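Local coordinates for protein GlcNAc Inducible Gene 2, GIG2 (Candida albicans, PDB 6AKZ) that binds an iron(III) ion and is probably an oxygenase of the DUF1479 (Gig2-like) family in the cupin clan, with a substrate that remains unclear, at residues D194-S197 / I198-E202; G314-P317 / G318-Q321; V209-S212 / I213-D217. All blocks are in the same frame, centred on the assembly; numbering follows the deposited sequence.

Contact 1 (D194-S197 / I198-E202); sequences DSSS and IERWE. With FE (Fe (III) ion), chain B.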
ATOM      1  N   ASP A 194       6.305  -2.263   0.054  1.00 15.04           N
ATOM      2  CA  ASP A 194       6.051  -1.984   1.444  1.00 13.25           C
ATOM      3  C   ASP A 194       5.154  -3.190   1.882  1.00 14.45           C
ATOM      4  O   ASP A 194       5.172  -4.206   1.250  1.00 15.58           O
ATOM      5  CB  ASP A 194       5.386  -0.623   1.646  1.00 15.82           C
ATOM      6  CG  ASP A 194       6.322   0.502   1.334  1.00 17.47           C
ATOM      7  OD1 ASP A 194       7.298   0.569   2.083  1.00 17.94           O
ATOM      8  OD2 ASP A 194       6.083   1.204   0.373  1.00 13.50           O
ATOM      9  N   SER A 195       4.388  -3.054   2.955  1.00 14.19           N
ATOM     10  CA  SER A 195       3.528  -4.116   3.406  1.00 14.76           C
ATOM     11  C   SER A 195       4.280  -5.435   3.718  1.00 15.42           C
ATOM     12  O   SER A 195       3.806  -6.493   3.476  1.00 13.82           O
ATOM     13  CB  SER A 195       2.332  -4.344   2.484  1.00 16.91           C
ATOM     14  OG  SER A 195       1.554  -3.192   2.355  1.00 17.50           O
ATOM     15  N   SER A 196       5.449  -5.233   4.272  1.00 15.12           N
ATOM     16  CA  SER A 196       6.372  -6.239   4.806  1.00 15.58           C
ATOM     17  C   SER A 196       7.567  -6.652   3.993  1.00 16.78           C
ATOM     18  O   SER A 196       7.522  -6.656   2.798  1.00 15.97           O
ATOM     19  CB  SER A 196       5.646  -7.525   5.251  1.00 15.66           C
ATOM     20  OG  SER A 196       5.398  -8.370   4.176  1.00 15.52           O
ATOM     21  N   SER A 197       8.623  -7.031   4.716  1.00 17.74           N
ATOM     22  CA  SER A 197       9.818  -7.581   4.014  1.00 17.88           C
ATOM     23  C   SER A 197       9.679  -9.056   3.684  1.00 17.99           C
ATOM     24  O   SER A 197       9.655  -9.445   2.518  1.00 17.47           O
ATOM     25  CB  SER A 197      11.064  -7.266   4.882  1.00 19.23           C
ATOM     26  OG  SER A 197      12.267  -7.326   4.146  1.00 19.01           O
ATOM     27  N   ILE A 198       9.531  -9.913   4.702  1.00 18.87           N
ATOM     28  CA  ILE A 198       9.548 -11.375   4.527  1.00 20.04           C
ATOM     29  C   ILE A 198       8.137 -12.050   4.665  1.00 15.97           C
ATOM     30  O   ILE A 198       7.982 -13.159   4.223  1.00 17.49           O
ATOM     31  CB  ILE A 198      10.538 -12.056   5.548  1.00 23.84           C
ATOM     32  CG1 ILE A 198      10.882 -13.506   5.205  1.00 24.83           C
ATOM     33  CG2 ILE A 198       9.933 -12.081   6.962  1.00 22.42           C
ATOM     34  CD1 ILE A 198      11.721 -13.759   3.997  1.00 26.88           C
ATOM     35  N   GLU A 199       7.192 -11.369   5.302  1.00 16.58           N
ATOM     36  CA  GLU A 199       5.847 -11.898   5.559  1.00 15.71           C
ATOM     37  C   GLU A 199       5.081 -12.576   4.415  1.00 15.04           C
ATOM     38  O   GLU A 199       4.362 -13.549   4.644  1.00 16.65           O
ATOM     39  CB  GLU A 199       4.969 -10.804   6.176  1.00 17.11           C
ATOM     40  CG  GLU A 199       5.151 -10.633   7.676  1.00 17.49           C
ATOM     41  CD  GLU A 199       6.487 -10.011   8.032  1.00 19.68           C
ATOM     42  OE1 GLU A 199       7.250  -9.666   7.105  1.00 19.30           O
ATOM     43  OE2 GLU A 199       6.774  -9.868   9.239  1.00 18.33           O
ATOM     44  N   ARG A 200       5.218 -12.064   3.198  1.00 12.84           N
ATOM     45  CA  ARG A 200       4.490 -12.609   2.052  1.00 13.77           C
ATOM     46  C   ARG A 200       4.778 -14.094   1.880  1.00 15.01           C
ATOM     47  O   ARG A 200       3.975 -14.779   1.434  1.00 17.64           O
ATOM     48  CB  ARG A 200       4.815 -11.876   0.776  1.00 13.07           C
ATOM     49  CG  ARG A 200       4.338 -10.432   0.759  1.00 13.33           C
ATOM     50  CD  ARG A 200       4.546  -9.753  -0.590  1.00 13.22           C
ATOM     51  NE  ARG A 200       4.014  -8.423  -0.737  1.00 13.37           N
ATOM     52  CZ  ARG A 200       4.484  -7.326  -0.167  1.00 13.65           C
ATOM     53  NH1 ARG A 200       5.513  -7.350   0.622  1.00 13.79           N
ATOM     54  NH2 ARG A 200       3.909  -6.168  -0.407  1.00 12.73           N
ATOM     55  N   TRP A 201       5.992 -14.486   2.204  1.00 16.32           N
ATOM     56  CA  TRP A 201       6.426 -15.852   2.239  1.00 16.71           C
ATOM     57  C   TRP A 201       6.243 -16.541   3.577  1.00 15.35           C
ATOM     58  O   TRP A 201       5.695 -17.666   3.595  1.00 19.51           O
ATOM     59  CB  TRP A 201       7.876 -15.921   1.854  1.00 18.04           C
ATOM     60  CG  TRP A 201       8.231 -15.488   0.467  1.00 17.43           C
ATOM     61  CD1 TRP A 201       8.148 -16.226  -0.668  1.00 16.96           C
ATOM     62  CD2 TRP A 201       8.745 -14.235   0.095  1.00 14.96           C
ATOM     63  NE1 TRP A 201       8.616 -15.497  -1.734  1.00 16.33           N
ATOM     64  CE2 TRP A 201       9.014 -14.281  -1.270  1.00 16.06           C
ATOM     65  CE3 TRP A 201       9.090 -13.096   0.810  1.00 16.95           C
ATOM     66  CZ2 TRP A 201       9.554 -13.193  -1.950  1.00 15.62           C
ATOM     67  CZ3 TRP A 201       9.671 -12.056   0.152  1.00 17.28           C
ATOM     68  CH2 TRP A 201       9.878 -12.103  -1.195  1.00 17.57           C
ATOM     69  N   GLU A 202       6.610 -15.898   4.655  1.00 17.47           N
ATOM     70  CA  GLU A 202       6.625 -16.523   5.955  1.00 21.54           C
ATOM     71  C   GLU A 202       5.290 -16.698   6.639  1.00 23.87           C
ATOM     72  O   GLU A 202       5.098 -17.713   7.302  1.00 20.69           O
ATOM     73  CB  GLU A 202       7.507 -15.753   6.917  1.00 23.98           C
ATOM     74  CG  GLU A 202       7.903 -16.590   8.141  1.00 27.12           C
ATOM     75  CD  GLU A 202       8.768 -15.875   9.135  1.00 27.01           C
ATOM     76  OE1 GLU A 202       9.141 -14.678   8.930  1.00 22.39           O
ATOM     77  OE2 GLU A 202       9.073 -16.559  10.158  1.00 28.33           O
TER
HETATM   78 FE    FE B 501       7.190   2.766  -0.391  1.00 17.60          FE
HETATM   79  O   HOH W   1       7.933   3.231   1.638  1.00 18.80           O
HETATM   80  O   HOH W   2       6.987  -9.721   2.106  1.00 16.94           O
HETATM   81  O   HOH W   3       5.635   3.997   0.186  1.00 19.93           O
HETATM   82  O   HOH W   4       7.999   4.723  -0.938  1.00 20.36           O
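Arg200 reaches back from the first turn of helix 199-202 to the carbonyl of Asp194, and its course accounts for most of this local contact. From CB the chain leaves with CG anti to the carbonyl carbon (chi1 -66°), and CG passes 4.1 Å from Ser196 OG. The chain then runs extended to NE and bends there, turning the guanidinium toward Asp194 O. The group grips this one atom end-on: NH2 lies 2.9 Å from Asp194 O and NH1 3.2 Å from the same oxygen. The first bond is the straighter, at 160° against 139°, and the oxygen sits close to the guanidinium plane in both. Ser195 O lies over one face of the group instead. A salt bridge from NH2 to Asp352 further fixes its rotation.

A water sits between the loop and the helix. It accepts from Arg200 N and NH1 and donates to Ser196 OG and, weakly, to Ser197 O, while Ser196 OG itself gives a 2.6 Å bond to Ser195 O. Glu199 CB presses on that hydroxyl oxygen, Ser196 OG, at 3.2 Å. Farther along, Ser197 O meets the edge of the Trp201 ring, 3.5 Å from CZ3.

The gripped carbonyl belongs to an iron ligand: Asp194 OD2 binds iron(III) at 2.1 Å, with His192, His355 and three waters completing the site; Gln257 bonds to OD2 and Gln321 to OD1. Arg200 is thus a second-shell residue, holding the ligand's backbone. Loop 194-197 follows strand 192-193, while Ile198 and Trp201 pack on helix 18-26 and Arg200 on helix 278-287.

Contact 2 (G314-P317 / G318-Q321); sequences GTVP and GTGQ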
ATOM      1  N   GLY A 314      16.670  -9.550  -0.858  1.00 21.63           N
ATOM      2  CA  GLY A 314      16.075  -8.237  -0.578  1.00 22.69           C
ATOM      3  C   GLY A 314      15.297  -8.140   0.730  1.00 20.83           C
ATOM      4  O   GLY A 314      14.724  -7.088   1.024  1.00 21.46           O
ATOM      5  N   THR A 315      15.321  -9.194   1.550  1.00 21.23           N
ATOM      6  CA  THR A 315      14.531  -9.224   2.791  1.00 21.72           C
ATOM      7  C   THR A 315      15.386  -8.986   3.990  1.00 25.27           C
ATOM      8  O   THR A 315      16.547  -9.421   4.014  1.00 25.65           O
ATOM      9  CB  THR A 315      13.777 -10.562   3.018  1.00 23.03           C
ATOM     10  OG1 THR A 315      14.711 -11.621   3.212  1.00 22.45           O
ATOM     11  CG2 THR A 315      12.763 -10.934   1.883  1.00 21.38           C
ATOM     12  N   VAL A 316      14.802  -8.324   4.983  1.00 23.66           N
ATOM     13  CA  VAL A 316      15.368  -8.207   6.335  1.00 27.65           C
ATOM     14  C   VAL A 316      14.224  -8.535   7.264  1.00 24.53           C
ATOM     15  O   VAL A 316      13.376  -7.659   7.510  1.00 26.71           O
ATOM     16  CB  VAL A 316      15.917  -6.802   6.590  1.00 27.24           C
ATOM     17  CG1 VAL A 316      16.472  -6.659   8.000  1.00 29.42           C
ATOM     18  CG2 VAL A 316      17.018  -6.509   5.566  1.00 30.62           C
ATOM     19  N   PRO A 317      14.134  -9.818   7.731  1.00 25.52           N
ATOM     20  CA  PRO A 317      13.014 -10.147   8.564  1.00 26.00           C
ATOM     21  C   PRO A 317      12.862  -9.198   9.731  1.00 25.33           C
ATOM     22  O   PRO A 317      13.862  -8.846  10.328  1.00 24.66           O
ATOM     23  CB  PRO A 317      13.336 -11.565   9.032  1.00 26.23           C
ATOM     24  CG  PRO A 317      14.092 -12.130   7.903  1.00 27.26           C
ATOM     25  CD  PRO A 317      14.949 -10.998   7.452  1.00 25.61           C
ATOM     26  N   GLY A 318      11.617  -8.729   9.984  1.00 23.73           N
ATOM     27  CA  GLY A 318      11.313  -7.788  11.024  1.00 23.59           C
ATOM     28  C   GLY A 318      11.189  -6.356  10.562  1.00 25.17           C
ATOM     29  O   GLY A 318      10.956  -5.467  11.352  1.00 26.99           O
ATOM     30  N   THR A 319      11.410  -6.109   9.267  1.00 24.04           N
ATOM     31  CA  THR A 319      11.303  -4.760   8.710  1.00 21.14           C
ATOM     32  C   THR A 319      10.141  -4.706   7.706  1.00 19.00           C
ATOM     33  O   THR A 319       9.525  -5.718   7.423  1.00 18.81           O
ATOM     34  CB  THR A 319      12.606  -4.300   8.035  1.00 23.67           C
ATOM     35  OG1 THR A 319      12.798  -5.070   6.845  1.00 20.82           O
ATOM     36  CG2 THR A 319      13.797  -4.534   9.027  1.00 24.78           C
ATOM     37  N   GLY A 320       9.784  -3.503   7.262  1.00 18.94           N
ATOM     38  CA  GLY A 320       8.521  -3.341   6.514  1.00 21.24           C
ATOM     39  C   GLY A 320       8.649  -3.336   5.018  1.00 19.44           C
ATOM     40  O   GLY A 320       7.625  -3.249   4.351  1.00 19.28           O
ATOM     41  N   GLN A 321       9.878  -3.350   4.515  1.00 18.39           N
ATOM     42  CA  GLN A 321      10.135  -3.176   3.098  1.00 19.95           C
ATOM     43  C   GLN A 321      10.874  -4.330   2.523  1.00 19.67           C
ATOM     44  O   GLN A 321      11.819  -4.841   3.116  1.00 20.81           O
ATOM     45  CB  GLN A 321      10.950  -1.905   2.820  1.00 19.73           C
ATOM     46  CG  GLN A 321      10.276  -0.557   2.963  1.00 23.37           C
ATOM     47  CD  GLN A 321      10.018  -0.177   4.377  1.00 29.54           C
ATOM     48  OE1 GLN A 321      10.932  -0.194   5.233  1.00 32.21           O
ATOM     49  NE2 GLN A 321       8.772   0.181   4.661  1.00 29.62           N
TER
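A type II beta turn from Val316 to Thr319 reverses the chain just before strand 322-323, and Val316 and Thr319 meet across its mouth. The closing bond runs from Thr319 N to Val316 O at 3.1 Å, with an N-H...O angle of 141°. The same carbonyl takes a second, shorter bond from the side chain: Thr319 OG1 gives its proton to Val316 O at 2.7 Å, in the carbonyl plane and on a lone pair. Chi1 of 69° sets this hydroxyl between the backbone N and the carbonyl carbon of Thr319, close enough to N for both donors to serve one oxygen.

The methyl branch meets the same residue, its side chain this time. Thr319 CG2 lies 3.6 Å from Val316 CG1, the two side chains crossing at a slant, and Val316 CB is likewise 3.6 Å from Thr319 OG1. At the corners of the turn stand Pro317 and Gly318, a pairing well suited to type II: the proline ring fixes its own phi, and glycine takes a positive phi, where a side chain would run into Pro317 O.

Beyond the turn the chain comes back toward Gly314, and Gly314 O and Gln321 O are 4.2 Å apart. Ser197 bridges the two arms, its hydroxyl bonding to both Val316 N and Gln321 O, and the Gln321 amide NE2 bonds to OD1 of the iron ligand Asp194 and to Thr248 O.

Contact 3 (V209-S212 / I213-D217); sequences VYKS and IFEGD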
ATOM      1  N   VAL A 209      -2.355 -15.883  -0.059  1.00 15.48           N
ATOM      2  CA  VAL A 209      -2.680 -14.865  -1.107  1.00 14.36           C
ATOM      3  C   VAL A 209      -2.055 -15.227  -2.467  1.00 14.81           C
ATOM      4  O   VAL A 209      -2.635 -14.977  -3.523  1.00 15.14           O
ATOM      5  CB  VAL A 209      -2.241 -13.456  -0.640  1.00 14.53           C
ATOM      6  CG1 VAL A 209      -2.437 -12.393  -1.741  1.00 13.94           C
ATOM      7  CG2 VAL A 209      -2.970 -13.080   0.631  1.00 15.69           C
ATOM      8  N   TYR A 210      -0.820 -15.769  -2.431  1.00 14.29           N
ATOM      9  CA  TYR A 210      -0.006 -16.068  -3.608  1.00 15.27           C
ATOM     10  C   TYR A 210      -0.010 -17.576  -3.995  1.00 18.47           C
ATOM     11  O   TYR A 210       0.760 -17.998  -4.854  1.00 17.51           O
ATOM     12  CB  TYR A 210       1.422 -15.570  -3.358  1.00 14.80           C
ATOM     13  CG  TYR A 210       1.451 -14.112  -2.931  1.00 13.90           C
ATOM     14  CD1 TYR A 210       1.218 -13.093  -3.846  1.00 14.43           C
ATOM     15  CD2 TYR A 210       1.642 -13.730  -1.606  1.00 12.51           C
ATOM     16  CE1 TYR A 210       1.232 -11.808  -3.449  1.00 13.24           C
ATOM     17  CE2 TYR A 210       1.697 -12.433  -1.244  1.00 13.17           C
ATOM     18  CZ  TYR A 210       1.457 -11.479  -2.168  1.00 12.37           C
ATOM     19  OH  TYR A 210       1.420 -10.198  -1.772  1.00 12.86           O
ATOM     20  N   LYS A 211      -0.969 -18.343  -3.505  1.00 19.48           N
ATOM     21  CA  LYS A 211      -1.060 -19.758  -3.814  1.00 22.80           C
ATOM     22  C   LYS A 211      -0.973 -20.094  -5.309  1.00 19.71           C
ATOM     23  O   LYS A 211      -0.268 -21.001  -5.668  1.00 18.34           O
ATOM     24  CB  LYS A 211      -2.383 -20.278  -3.284  1.00 27.49           C
ATOM     25  CG  LYS A 211      -2.531 -21.795  -3.360  1.00 36.16           C
ATOM     26  CD  LYS A 211      -3.537 -22.225  -2.289  1.00 42.24           C
ATOM     27  CE  LYS A 211      -3.544 -23.712  -2.044  1.00 49.77           C
ATOM     28  NZ  LYS A 211      -4.251 -24.360  -3.191  1.00 51.98           N
ATOM     29  N   SER A 212      -1.681 -19.357  -6.163  1.00 20.74           N
ATOM     30  CA  SER A 212      -1.706 -19.609  -7.620  1.00 20.59           C
ATOM     31  C   SER A 212      -0.302 -19.531  -8.203  1.00 18.86           C
ATOM     32  O   SER A 212       0.054 -20.337  -9.039  1.00 18.97           O
ATOM     33  CB  SER A 212      -2.603 -18.602  -8.345  1.00 25.60           C
ATOM     34  OG  SER A 212      -3.984 -18.880  -8.133  1.00 31.95           O
ATOM     35  N   ILE A 213       0.515 -18.627  -7.676  1.00 15.52           N
ATOM     36  CA  ILE A 213       1.889 -18.522  -8.130  1.00 16.69           C
ATOM     37  C   ILE A 213       2.712 -19.749  -7.674  1.00 18.37           C
ATOM     38  O   ILE A 213       3.465 -20.318  -8.450  1.00 20.92           O
ATOM     39  CB  ILE A 213       2.483 -17.227  -7.618  1.00 16.52           C
ATOM     40  CG1 ILE A 213       1.703 -16.020  -8.191  1.00 15.40           C
ATOM     41  CG2 ILE A 213       3.985 -17.171  -7.853  1.00 18.97           C
ATOM     42  CD1 ILE A 213       2.158 -14.711  -7.577  1.00 17.48           C
ATOM     43  N   PHE A 214       2.583 -20.133  -6.426  1.00 17.34           N
ATOM     44  CA  PHE A 214       3.329 -21.257  -5.896  1.00 19.83           C
ATOM     45  C   PHE A 214       2.892 -22.606  -6.452  1.00 21.36           C
ATOM     46  O   PHE A 214       3.574 -23.632  -6.231  1.00 22.46           O
ATOM     47  CB  PHE A 214       3.184 -21.275  -4.413  1.00 19.08           C
ATOM     48  CG  PHE A 214       3.854 -20.103  -3.729  1.00 19.36           C
ATOM     49  CD1 PHE A 214       5.108 -19.700  -4.078  1.00 17.51           C
ATOM     50  CD2 PHE A 214       3.179 -19.396  -2.735  1.00 19.08           C
ATOM     51  CE1 PHE A 214       5.740 -18.643  -3.383  1.00 19.53           C
ATOM     52  CE2 PHE A 214       3.776 -18.374  -2.069  1.00 20.10           C
ATOM     53  CZ  PHE A 214       5.058 -17.981  -2.364  1.00 18.18           C
ATOM     54  N   GLU A 215       1.762 -22.631  -7.136  1.00 20.88           N
ATOM     55  CA  GLU A 215       1.305 -23.869  -7.785  1.00 24.07           C
ATOM     56  C   GLU A 215       1.626 -23.967  -9.264  1.00 25.11           C
ATOM     57  O   GLU A 215       1.284 -24.966  -9.870  1.00 24.52           O
ATOM     58  CB  GLU A 215      -0.196 -23.980  -7.643  1.00 26.26           C
ATOM     59  CG  GLU A 215      -0.597 -24.310  -6.232  1.00 29.73           C
ATOM     60  CD  GLU A 215      -2.101 -24.430  -6.087  1.00 34.71           C
ATOM     61  OE1 GLU A 215      -2.819 -23.844  -6.921  1.00 37.68           O
ATOM     62  OE2 GLU A 215      -2.528 -25.079  -5.105  1.00 36.70           O
ATOM     63  N   GLY A 216       2.223 -22.923  -9.840  1.00 21.78           N
ATOM     64  CA  GLY A 216       2.617 -22.899 -11.207  1.00 19.54           C
ATOM     65  C   GLY A 216       1.618 -22.297 -12.135  1.00 21.45           C
ATOM     66  O   GLY A 216       1.718 -22.480 -13.318  1.00 22.50           O
ATOM     67  N   ASP A 217       0.710 -21.479 -11.603  1.00 20.44           N
ATOM     68  CA  ASP A 217      -0.390 -20.909 -12.349  1.00 20.04           C
ATOM     69  C   ASP A 217      -0.456 -19.370 -12.020  1.00 17.46           C
ATOM     70  O   ASP A 217      -1.528 -18.844 -11.817  1.00 18.72           O
ATOM     71  CB  ASP A 217      -1.685 -21.606 -11.853  1.00 22.70           C
ATOM     72  CG  ASP A 217      -2.923 -21.263 -12.637  1.00 25.73           C
ATOM     73  OD1 ASP A 217      -2.856 -20.882 -13.834  1.00 32.34           O
ATOM     74  OD2 ASP A 217      -4.045 -21.396 -12.039  1.00 31.00           O
TER
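Lys211 turns CG away from its own N, and the chain runs on nearly straight until the last torsion, chi4 -75°, bends NZ over to Glu215. Glu215 answers with an extended chain whose CG stands anti to the carbonyl carbon, and the two side chains slant across each other one helical turn apart. They form a salt bridge, with Lys211 NZ 2.7 Å from Glu215 OE2. The ammonium meets that oxygen from above the carboxylate plane, 37° out of it. Lys211 CG also comes 3.7 Å from Glu215 OE2 where the chains cross.

The buried side carries the apolar groups. Tyr210 and Ile213 lie side by side and point the same way, with Tyr210 CD1 4.2 Å from Ile213 CD1, while Phe214 CE2 rests 3.9 Å from Tyr210 CB. One face of the Tyr210 ring is covered by Val209 CG1, and its hydroxyl bonds to Asp352. Met286 of helix 278-287 packs against both Tyr210 and Phe214, and Leu287 of that helix touches Ile213.

Backbone bonds tie the short helix together. Tyr210, at the N-cap position, offers its carbonyl to Phe214 N at 3.2 Å and, weakly, to Ile213 N. At the other end Ser212 O receives Asp217 N at 2.9 Å, and Gly216 N bonds to Ile213 O. Asp217 bonds through its carboxylate to Asn220 in the loop that follows. Gly216 has a phi of 94°, where a CB would crowd the carbonyl oxygen of Glu215. This positive phi, with two bonds back into the last turn, is the Schellman motif that ends helix 211-214.

Contacts 1 and 2 adjoin beside the iron, their centres about 7 Å apart: the touching residues of 194-202 are all buried, whereas the turn 316-319 lies at the surface. Both border the paired strands 192-193 and 322-323. Ile198 CD1 packs on Thr315 CG2, adding an apolar touch to their polar join. Contact 3, about 16 Å from contact 1 between centres, is partly buried; it shares helix 278-287 and Asp352, which takes Arg200 and Tyr210, with contact 1 and meets it where Trp201 packs on Phe214, but does not touch contact 2. The chemistry follows place: an arginine and a water satisfy carbonyls in contact 1, a threonine doubles a turn bond in contact 2, and contact 3 sets an exposed lysine's ion pair against an apolar inner side.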